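Long-range contacts in glycosyl hydrolase, family 38 (Enterococcus faecalis, PDB 5KBP), which probably hydrolyses alpha-mannosidic linkages and is thought to bind carbohydrate and a metal ion: residues N198-E203 with P237-I242; F89-D94 with N350-S355; Q93-I98 with G124-T129. All blocks are in the same frame, centred on the assembly; numbering follows the deposited sequence.

Contact 1: residues N198-E203 with P237-I242; sequences NEIPSE and PVQRDI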
loop_
_atom_site.group_PDB
_atom_site.type_symbol
_atom_site.label_atom_id
_atom_site.label_comp_id
_atom_site.label_asym_id
_atom_site.label_seq_id
_atom_site.Cartn_x
_atom_site.Cartn_y
_atom_site.Cartn_z
ATOM N N ASN A 198 -25.649 -19.980 14.902
ATOM C CA ASN A 198 -24.463 -20.456 14.204
ATOM C C ASN A 198 -24.308 -21.961 14.385
ATOM O O ASN A 198 -24.448 -22.483 15.496
ATOM C CB ASN A 198 -23.218 -19.730 14.712
ATOM C CG ASN A 198 -21.991 -20.022 13.872
ATOM O OD1 ASN A 198 -22.074 -20.130 12.649
ATOM N ND2 ASN A 198 -20.843 -20.161 14.526
ATOM N N GLU A 199 -24.023 -22.657 13.280
ATOM C CA GLU A 199 -23.767 -24.098 13.265
ATOM C C GLU A 199 -24.928 -24.869 13.903
ATOM O O GLU A 199 -24.838 -25.403 15.011
ATOM C CB GLU A 199 -22.437 -24.422 13.958
ATOM C CG GLU A 199 -21.255 -23.648 13.401
ATOM C CD GLU A 199 -19.921 -24.228 13.826
ATOM O OE1 GLU A 199 -19.806 -25.471 13.891
ATOM O OE2 GLU A 199 -18.988 -23.444 14.098
ATOM N N ILE A 200 -26.029 -24.911 13.160
ATOM C CA ILE A 200 -27.220 -25.641 13.583
ATOM C C ILE A 200 -26.961 -27.135 13.418
ATOM O O ILE A 200 -26.620 -27.584 12.313
ATOM C CB ILE A 200 -28.456 -25.198 12.787
ATOM C CG1 ILE A 200 -28.735 -23.710 13.018
ATOM C CG2 ILE A 200 -29.661 -26.043 13.167
ATOM C CD1 ILE A 200 -29.867 -23.164 12.177
ATOM N N PRO A 201 -27.096 -27.931 14.477
ATOM C CA PRO A 201 -26.826 -29.369 14.358
ATOM C C PRO A 201 -27.792 -30.052 13.401
ATOM O O PRO A 201 -28.999 -29.803 13.419
ATOM C CB PRO A 201 -27.006 -29.883 15.791
ATOM C CG PRO A 201 -26.798 -28.686 16.654
ATOM C CD PRO A 201 -27.339 -27.528 15.871
ATOM N N SER A 202 -27.241 -30.925 12.558
ATOM C CA SER A 202 -28.024 -31.762 11.661
ATOM C C SER A 202 -28.136 -33.197 12.165
ATOM O O SER A 202 -28.390 -34.110 11.373
ATOM C CB SER A 202 -27.425 -31.738 10.255
ATOM O OG SER A 202 -26.107 -32.257 10.251
ATOM N N GLU A 203 -27.938 -33.413 13.463
ATOM C CA GLU A 203 -28.117 -34.712 14.089
ATOM C C GLU A 203 -29.137 -34.592 15.213
ATOM O O GLU A 203 -29.240 -33.551 15.869
ATOM C CB GLU A 203 -26.793 -35.262 14.628
ATOM C CG GLU A 203 -25.774 -35.590 13.546
ATOM C CD GLU A 203 -26.324 -36.533 12.491
ATOM O OE1 GLU A 203 -26.226 -36.211 11.288
ATOM O OE2 GLU A 203 -26.860 -37.598 12.866
ATOM N N PRO A 237 -17.557 -19.872 7.600
ATOM C CA PRO A 237 -17.955 -20.497 6.336
ATOM C C PRO A 237 -19.443 -20.807 6.349
ATOM O O PRO A 237 -20.030 -21.093 7.395
ATOM C CB PRO A 237 -17.115 -21.779 6.290
ATOM C CG PRO A 237 -15.978 -21.532 7.233
ATOM C CD PRO A 237 -16.531 -20.652 8.310
ATOM N N VAL A 238 -20.060 -20.731 5.171
ATOM C CA VAL A 238 -21.493 -20.976 5.074
ATOM C C VAL A 238 -21.775 -22.439 5.395
ATOM O O VAL A 238 -21.070 -23.345 4.929
ATOM C CB VAL A 238 -22.019 -20.579 3.685
ATOM C CG1 VAL A 238 -21.322 -21.372 2.582
ATOM C CG2 VAL A 238 -23.531 -20.749 3.619
ATOM N N GLN A 239 -22.791 -22.674 6.222
ATOM C CA GLN A 239 -23.123 -24.024 6.664
ATOM C C GLN A 239 -23.686 -24.817 5.491
ATOM O O GLN A 239 -24.808 -24.564 5.040
ATOM C CB GLN A 239 -24.116 -23.966 7.821
ATOM C CG GLN A 239 -24.516 -25.324 8.365
ATOM C CD GLN A 239 -25.412 -25.220 9.581
ATOM O OE1 GLN A 239 -25.457 -24.185 10.246
ATOM N NE2 GLN A 239 -26.134 -26.293 9.877
ATOM N N ARG A 240 -22.904 -25.781 4.997
ATOM C CA ARG A 240 -23.287 -26.509 3.792
ATOM C C ARG A 240 -24.524 -27.372 4.007
ATOM O O ARG A 240 -25.282 -27.607 3.060
ATOM C CB ARG A 240 -22.115 -27.364 3.309
ATOM C CG ARG A 240 -21.088 -26.592 2.495
ATOM C CD ARG A 240 -19.761 -27.327 2.417
ATOM N NE ARG A 240 -18.988 -26.924 1.246
ATOM C CZ ARG A 240 -17.686 -27.143 1.095
ATOM N NH1 ARG A 240 -16.998 -27.754 2.051
ATOM N NH2 ARG A 240 -17.069 -26.743 -0.009
ATOM N N ASP A 241 -24.747 -27.852 5.231
ATOM C CA ASP A 241 -25.889 -28.703 5.542
ATOM C C ASP A 241 -27.010 -27.936 6.238
ATOM O O ASP A 241 -27.757 -28.516 7.034
ATOM C CB ASP A 241 -25.448 -29.890 6.397
ATOM C CG ASP A 241 -24.810 -29.462 7.704
ATOM O OD1 ASP A 241 -24.110 -28.428 7.712
ATOM O OD2 ASP A 241 -25.009 -30.154 8.723
ATOM N N ILE A 242 -27.143 -26.639 5.950
ATOM C CA ILE A 242 -28.169 -25.836 6.607
ATOM C C ILE A 242 -29.563 -26.300 6.204
ATOM O O ILE A 242 -30.503 -26.226 7.004
ATOM C CB ILE A 242 -27.953 -24.340 6.302
ATOM C CG1 ILE A 242 -28.918 -23.478 7.119
ATOM C CG2 ILE A 242 -28.099 -24.058 4.811
ATOM C CD1 ILE A 242 -28.744 -23.620 8.616
#
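Two loops that each lead into a helix meet here in the family 38 N-terminal domain, tied chiefly by the side-chain amide of Gln-239 lying against the backbone of Ile-200. Gln-239 OE1 accepts from Ile-200 N at 3.1 Å, the donor tilted 29° from the carbonyl plane. On the other arm of the amide, Gln-239 NE2 approaches Ile-200 O at 2.8 Å, a weak bond because it is bent at the hydrogen. One amide thus addresses both the N-H and the C=O of a single residue. CG of Gln-239 stands anti to the backbone N (chi1 -179°) and the chain stays extended beyond it, which carries the amide across to the facing loop. OE1 is gripped a second time, by Asn-231 ND2 at the end of strand 226-231, which is consistent with this orientation of the amide.

The second polar tie is a hydroxyl-carboxylate bond. Ser-202 OG donates to Asp-241 OD2 at 2.8 Å, meeting the oxygen nearly along its C-O axis. Asp-241 holds the N-cap position of helix 242-252, yet its carboxylate makes no capping bond and reaches the facing serine. A type I turn from Gln-239 to Ile-242, closed by Ile-242 N to Gln-239 O at 3.3 Å, sets this amide and carboxylate side by side on the loop.

Beneath the polar pairs, the CD1 methyls of Ile-200 and Ile-242 touch at 3.8 Å, their side chains crossing obliquely. Ile-200 also packs on Phe-210 and Trp-211 of helix 204-219 and on Ala-245 of helix 242-252. Glu-199 touches Ala-480 of the second subunit. The contact therefore joins the approaches to helices 204-219 and 242-252, with strand 226-231 anchoring the amide between them.

Contact 2: residues F89-D94 with N350-S355; sequences FYILQD and NHPHDS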
loop_
_atom_site.group_PDB
_atom_site.type_symbol
_atom_site.label_atom_id
_atom_site.label_comp_id
_atom_site.label_asym_id
_atom_site.label_seq_id
_atom_site.Cartn_x
_atom_site.Cartn_y
_atom_site.Cartn_z
ATOM N N PHE A 89 -25.129 -0.900 2.278
ATOM C CA PHE A 89 -23.918 -0.113 2.456
ATOM C C PHE A 89 -22.817 -0.601 1.521
ATOM O O PHE A 89 -22.896 -1.676 0.922
ATOM C CB PHE A 89 -23.436 -0.176 3.911
ATOM C CG PHE A 89 -24.393 0.424 4.902
ATOM C CD1 PHE A 89 -25.382 1.305 4.497
ATOM C CD2 PHE A 89 -24.295 0.109 6.247
ATOM C CE1 PHE A 89 -26.259 1.855 5.416
ATOM C CE2 PHE A 89 -25.167 0.655 7.170
ATOM C CZ PHE A 89 -26.151 1.529 6.753
ATOM N N TYR A 90 -21.771 0.219 1.399
ATOM C CA TYR A 90 -20.576 -0.197 0.675
ATOM C C TYR A 90 -19.639 -0.981 1.584
ATOM O O TYR A 90 -19.130 -2.040 1.202
ATOM C CB TYR A 90 -19.875 1.030 0.087
ATOM C CG TYR A 90 -18.574 0.737 -0.626
ATOM C CD1 TYR A 90 -18.560 0.092 -1.856
ATOM C CD2 TYR A 90 -17.359 1.121 -0.075
ATOM C CE1 TYR A 90 -17.369 -0.172 -2.513
ATOM C CE2 TYR A 90 -16.165 0.863 -0.722
ATOM C CZ TYR A 90 -16.176 0.216 -1.941
ATOM O OH TYR A 90 -14.989 -0.041 -2.587
ATOM N N ILE A 91 -19.409 -0.477 2.796
ATOM C CA ILE A 91 -18.638 -1.171 3.819
ATOM C C ILE A 91 -19.365 -1.016 5.149
ATOM O O ILE A 91 -20.265 -0.187 5.301
ATOM C CB ILE A 91 -17.190 -0.643 3.924
ATOM C CG1 ILE A 91 -17.168 0.889 3.925
ATOM C CG2 ILE A 91 -16.338 -1.185 2.788
ATOM C CD1 ILE A 91 -17.195 1.515 5.304
ATOM N N LEU A 92 -18.963 -1.834 6.118
ATOM C CA LEU A 92 -19.462 -1.733 7.486
ATOM C C LEU A 92 -18.478 -0.885 8.281
ATOM O O LEU A 92 -17.383 -1.347 8.618
ATOM C CB LEU A 92 -19.632 -3.115 8.110
ATOM C CG LEU A 92 -20.584 -4.083 7.407
ATOM C CD1 LEU A 92 -20.824 -5.308 8.279
ATOM C CD2 LEU A 92 -21.894 -3.395 7.047
ATOM N N GLN A 93 -18.865 0.348 8.583
ATOM C CA GLN A 93 -17.951 1.341 9.123
ATOM C C GLN A 93 -18.052 1.431 10.640
ATOM O O GLN A 93 -18.936 0.850 11.274
ATOM C CB GLN A 93 -18.233 2.717 8.511
ATOM C CG GLN A 93 -19.413 3.451 9.144
ATOM C CD GLN A 93 -20.763 2.945 8.668
ATOM O OE1 GLN A 93 -20.864 1.875 8.068
ATOM N NE2 GLN A 93 -21.808 3.721 8.930
ATOM N N ASP A 94 -17.116 2.179 11.219
ATOM C CA ASP A 94 -17.262 2.693 12.571
ATOM C C ASP A 94 -17.986 4.030 12.493
ATOM O O ASP A 94 -17.600 4.905 11.712
ATOM C CB ASP A 94 -15.904 2.860 13.252
ATOM C CG ASP A 94 -16.029 3.376 14.674
ATOM O OD1 ASP A 94 -16.137 4.607 14.855
ATOM O OD2 ASP A 94 -16.028 2.551 15.611
ATOM N N ASN A 350 -10.634 2.173 3.968
ATOM C CA ASN A 350 -10.009 2.367 5.270
ATOM C C ASN A 350 -11.030 2.575 6.380
ATOM O O ASN A 350 -10.638 2.760 7.536
ATOM C CB ASN A 350 -9.051 3.563 5.234
ATOM C CG ASN A 350 -7.728 3.229 4.583
ATOM O OD1 ASN A 350 -7.397 2.061 4.391
ATOM N ND2 ASN A 350 -6.955 4.256 4.249
ATOM N N HIS A 351 -12.319 2.544 6.056
ATOM C CA HIS A 351 -13.374 2.823 7.021
ATOM C C HIS A 351 -14.081 1.610 7.636
ATOM O O HIS A 351 -14.943 1.818 8.497
ATOM C CB HIS A 351 -14.421 3.729 6.373
ATOM C CG HIS A 351 -13.965 5.145 6.204
ATOM N ND1 HIS A 351 -14.707 6.093 5.531
ATOM C CD2 HIS A 351 -12.844 5.774 6.628
ATOM C CE1 HIS A 351 -14.059 7.245 5.545
ATOM N NE2 HIS A 351 -12.926 7.079 6.206
ATOM N N PRO A 352 -13.796 0.353 7.256
ATOM C CA PRO A 352 -14.301 -0.756 8.077
ATOM C C PRO A 352 -13.819 -0.614 9.513
ATOM O O PRO A 352 -12.698 -0.169 9.766
ATOM C CB PRO A 352 -13.719 -1.997 7.396
ATOM C CG PRO A 352 -13.637 -1.611 5.979
ATOM C CD PRO A 352 -13.239 -0.158 5.986
ATOM N N HIS A 353 -14.687 -0.990 10.459
ATOM C CA HIS A 353 -14.452 -0.632 11.856
ATOM C C HIS A 353 -13.111 -1.156 12.358
ATOM O O HIS A 353 -12.385 -0.440 13.053
ATOM C CB HIS A 353 -15.602 -1.128 12.739
ATOM C CG HIS A 353 -15.828 -2.607 12.679
ATOM N ND1 HIS A 353 -16.491 -3.217 11.636
ATOM C CD2 HIS A 353 -15.499 -3.595 13.544
ATOM C CE1 HIS A 353 -16.551 -4.518 11.856
ATOM N NE2 HIS A 353 -15.956 -4.773 13.007
ATOM N N ASP A 354 -12.745 -2.384 11.992
ATOM C CA ASP A 354 -11.445 -2.904 12.406
ATOM C C ASP A 354 -10.285 -2.146 11.770
ATOM O O ASP A 354 -9.181 -2.149 12.326
ATOM C CB ASP A 354 -11.343 -4.392 12.081
ATOM C CG ASP A 354 -12.217 -5.241 12.979
ATOM O OD1 ASP A 354 -12.614 -4.751 14.057
ATOM O OD2 ASP A 354 -12.502 -6.401 12.613
ATOM N N SER A 355 -10.511 -1.489 10.632
ATOM C CA SER A 355 -9.452 -0.712 9.996
ATOM C C SER A 355 -9.251 0.629 10.694
ATOM O O SER A 355 -8.172 0.910 11.229
ATOM C CB SER A 355 -9.774 -0.501 8.513
ATOM O OG SER A 355 -9.782 -1.731 7.809
#
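Ile-91 begins this buried contact by setting its CD1 methyl against His-351 CB at 3.7 Å. Its CG1 is wedged between the backbone N and the carbonyl carbon (chi1 46°), and chi2 of 93°, off a staggered value, places CD1 at His-351. The CG2 branch reaches Pro-352 CG more loosely, at 4.2 Å.

Leu-92 contributes its backbone oxygen. Leu-92 O accepts from His-353 N at 3.3 Å, with the donor in the carbonyl plane, and takes a CA-H...O contact from Pro-352 CA at 3.2 Å. It also lies in the plane of the His-353 ring, at the ND1 edge. Pro-352 is the N-cap of helix 353-356, so the oxygen serves an N-H of the first turn, where no preceding helical carbonyl is available.

At Gln-93 the traffic reverses: its CA-H points to His-351 O at 3.1 Å. Asp-94 then lays CB beside His-353 CB at 4.0 Å.

The chain of 89-94 comes from strand 84-85 and leads to helix 100-117, on which Asn-106 holds Ile-91 O. His-351 NE2 bonds Asn-310 of helix 304-332, and Ile-91 rests on Leu-348 of helix 337-348. The N-terminal domain loop is thus fitted against the middle-domain helices at the start of helix 353-356.

Contact 3: residues Q93-I98 with G124-T129; sequences QDDFLI and GYFPDT
Tyr-125 O is joined to Gln-93 OE1 through a single water, which donates to the tyrosine carbonyl at 2.8 Å and to the glutamine oxygen at a longer 3.2 Å. No direct hydrogen bond spans the contact. It packs the turn before helix 100-117 against the end of strand 124-126, an outer strand of the five-stranded mixed sheet, and an Asx motif at Asp-94 shapes that turn.

The Gln-93 chain bends at chi2, which turns CD aside. Its NE2 lies at the edge of the Phe-126 ring, near the ring plane and 3.8 Å from CE1. The amide and ring planes stand 65° apart. Asn-103 OD1, on helix 100-117, accepts from NE2 and gives this nitrogen its polar partner.

Asp-95 approaches the same ring corner obliquely, OD1 lying 3.6 Å from Phe-126 CE1, with its side chain crossing the aromatic one at about a right angle. Its other oxygen, OD2, faces Thr-129 CG2 at 3.7 Å and takes a weak hydrogen bond from Met-133 N. Thr-129 presents that methyl with CG2 anti to the backbone N, while its OG1 lies at the edge of the Phe-126 ring of the same segment.

The phenylalanine ring is therefore met by an amide and a carboxylate from the other segment, while Thr-136 and Met-140 of helix 136-141 and the ring of Phe-89 supply further neighbours. In the Asx motif, Asp-94 OD1 receives Leu-97 N at 2.9 Å with an N-H...O angle of 140°.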
loop_
_atom_site.group_PDB
_atom_site.type_symbol
_atom_site.label_atom_id
_atom_site.label_comp_id
_atom_site.label_asym_id
_atom_site.label_seq_id
_atom_site.Cartn_x
_atom_site.Cartn_y
_atom_site.Cartn_z
ATOM N N GLN A 93 -18.865 0.348 8.583
ATOM C CA GLN A 93 -17.951 1.341 9.123
ATOM C C GLN A 93 -18.052 1.431 10.640
ATOM O O GLN A 93 -18.936 0.850 11.274
ATOM C CB GLN A 93 -18.233 2.717 8.511
ATOM C CG GLN A 93 -19.413 3.451 9.144
ATOM C CD GLN A 93 -20.763 2.945 8.668
ATOM O OE1 GLN A 93 -20.864 1.875 8.068
ATOM N NE2 GLN A 93 -21.808 3.721 8.930
ATOM N N ASP A 94 -17.116 2.179 11.219
ATOM C CA ASP A 94 -17.262 2.693 12.571
ATOM C C ASP A 94 -17.986 4.030 12.493
ATOM O O ASP A 94 -17.600 4.905 11.712
ATOM C CB ASP A 94 -15.904 2.860 13.252
ATOM C CG ASP A 94 -16.029 3.376 14.674
ATOM O OD1 ASP A 94 -16.137 4.607 14.855
ATOM O OD2 ASP A 94 -16.028 2.551 15.611
ATOM N N ASP A 95 -19.036 4.182 13.300
ATOM C CA ASP A 95 -19.907 5.347 13.168
ATOM C C ASP A 95 -19.182 6.638 13.532
ATOM O O ASP A 95 -19.164 7.593 12.748
ATOM C CB ASP A 95 -21.156 5.166 14.031
ATOM C CG ASP A 95 -22.238 4.369 13.328
ATOM O OD1 ASP A 95 -22.143 4.203 12.094
ATOM O OD2 ASP A 95 -23.187 3.917 14.003
ATOM N N PHE A 96 -18.569 6.683 14.715
ATOM C CA PHE A 96 -18.050 7.939 15.242
ATOM C C PHE A 96 -16.691 8.327 14.673
ATOM O O PHE A 96 -16.343 9.513 14.705
ATOM C CB PHE A 96 -17.957 7.866 16.768
ATOM C CG PHE A 96 -19.288 7.758 17.454
ATOM C CD1 PHE A 96 -20.138 8.850 17.520
ATOM C CD2 PHE A 96 -19.688 6.567 18.039
ATOM C CE1 PHE A 96 -21.364 8.757 18.150
ATOM C CE2 PHE A 96 -20.914 6.467 18.673
ATOM C CZ PHE A 96 -21.752 7.564 18.728
ATOM N N LEU A 97 -15.918 7.376 14.154
ATOM C CA LEU A 97 -14.546 7.654 13.749
ATOM C C LEU A 97 -14.410 8.082 12.291
ATOM O O LEU A 97 -13.287 8.339 11.844
ATOM C CB LEU A 97 -13.659 6.434 14.013
ATOM C CG LEU A 97 -13.336 6.198 15.489
ATOM C CD1 LEU A 97 -12.397 5.016 15.656
ATOM C CD2 LEU A 97 -12.734 7.456 16.091
ATOM N N ILE A 98 -15.506 8.167 11.541
ATOM C CA ILE A 98 -15.464 8.699 10.187
ATOM C C ILE A 98 -16.357 9.932 10.124
ATOM O O ILE A 98 -17.255 10.124 10.947
ATOM C CB ILE A 98 -15.881 7.663 9.123
ATOM C CG1 ILE A 98 -17.379 7.371 9.200
ATOM C CG2 ILE A 98 -15.081 6.383 9.290
ATOM C CD1 ILE A 98 -17.867 6.467 8.089
ATOM N N GLY A 124 -30.684 -1.024 7.763
ATOM C CA GLY A 124 -29.432 -0.541 8.311
ATOM C C GLY A 124 -28.734 -1.647 9.076
ATOM O O GLY A 124 -29.313 -2.229 9.995
ATOM N N TYR A 125 -27.497 -1.955 8.704
ATOM C CA TYR A 125 -26.786 -3.120 9.226
ATOM C C TYR A 125 -25.603 -2.637 10.060
ATOM O O TYR A 125 -24.575 -2.225 9.516
ATOM C CB TYR A 125 -26.341 -4.024 8.078
ATOM C CG TYR A 125 -26.120 -5.472 8.460
ATOM C CD1 TYR A 125 -27.165 -6.252 8.936
ATOM C CD2 TYR A 125 -24.874 -6.066 8.314
ATOM C CE1 TYR A 125 -26.968 -7.581 9.279
ATOM C CE2 TYR A 125 -24.668 -7.391 8.650
ATOM C CZ TYR A 125 -25.719 -8.144 9.131
ATOM O OH TYR A 125 -25.516 -9.463 9.467
ATOM N N PHE A 126 -25.753 -2.690 11.384
ATOM C CA PHE A 126 -24.688 -2.326 12.322
ATOM C C PHE A 126 -24.472 -3.455 13.325
ATOM O O PHE A 126 -24.619 -3.263 14.536
ATOM C CB PHE A 126 -25.025 -1.023 13.045
ATOM C CG PHE A 126 -25.358 0.116 12.128
ATOM C CD1 PHE A 126 -24.360 0.934 11.628
ATOM C CD2 PHE A 126 -26.672 0.376 11.773
ATOM C CE1 PHE A 126 -24.661 1.985 10.789
ATOM C CE2 PHE A 126 -26.980 1.428 10.932
ATOM C CZ PHE A 126 -25.973 2.232 10.441
ATOM N N PRO A 127 -24.095 -4.648 12.856
ATOM C CA PRO A 127 -24.059 -5.800 13.770
ATOM C C PRO A 127 -22.963 -5.715 14.818
ATOM O O PRO A 127 -23.134 -6.263 15.915
ATOM C CB PRO A 127 -23.843 -6.986 12.823
ATOM C CG PRO A 127 -23.086 -6.404 11.682
ATOM C CD PRO A 127 -23.598 -4.996 11.512
ATOM N N ASP A 128 -21.849 -5.041 14.526
ATOM C CA ASP A 128 -20.709 -5.017 15.434
ATOM C C ASP A 128 -20.151 -3.609 15.623
ATOM O O ASP A 128 -18.998 -3.457 16.037
ATOM C CB ASP A 128 -19.611 -5.959 14.930
ATOM C CG ASP A 128 -18.681 -6.415 16.033
ATOM O OD1 ASP A 128 -19.112 -6.425 17.204
ATOM O OD2 ASP A 128 -17.521 -6.764 15.728
ATOM N N THR A 129 -20.945 -2.579 15.337
ATOM C CA THR A 129 -20.457 -1.209 15.428
ATOM C C THR A 129 -20.257 -0.812 16.887
ATOM O O THR A 129 -21.144 -1.005 17.724
ATOM C CB THR A 129 -21.435 -0.250 14.750
ATOM O OG1 THR A 129 -21.730 -0.720 13.428
ATOM C CG2 THR A 129 -20.837 1.147 14.658
HETATM O O HOH W 1 -22.204 -0.676 9.524
#

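Overall arrangement
From the N terminus, residues 89-98 supply the first partners of both contact 2 and contact 3, which share Gln-93 and Asp-94. Contact 3 closes first, through helix 100-117, bringing the turn back to strand 124-126. Contact 1 follows in series, closing a loop that holds helix 204-219 and strand 226-231. Only at 350-355 does contact 2 close, so its long loop encloses contact 1 and ties the N-terminal domain to the middle domain. Contacts 2 and 3 form one buried cluster, their centres about 7 Å apart, with His-351 CG 3.5 Å from Ile-98 CG2. Contact 1 lies apart, its centre about 28 Å from either, near the second subunit.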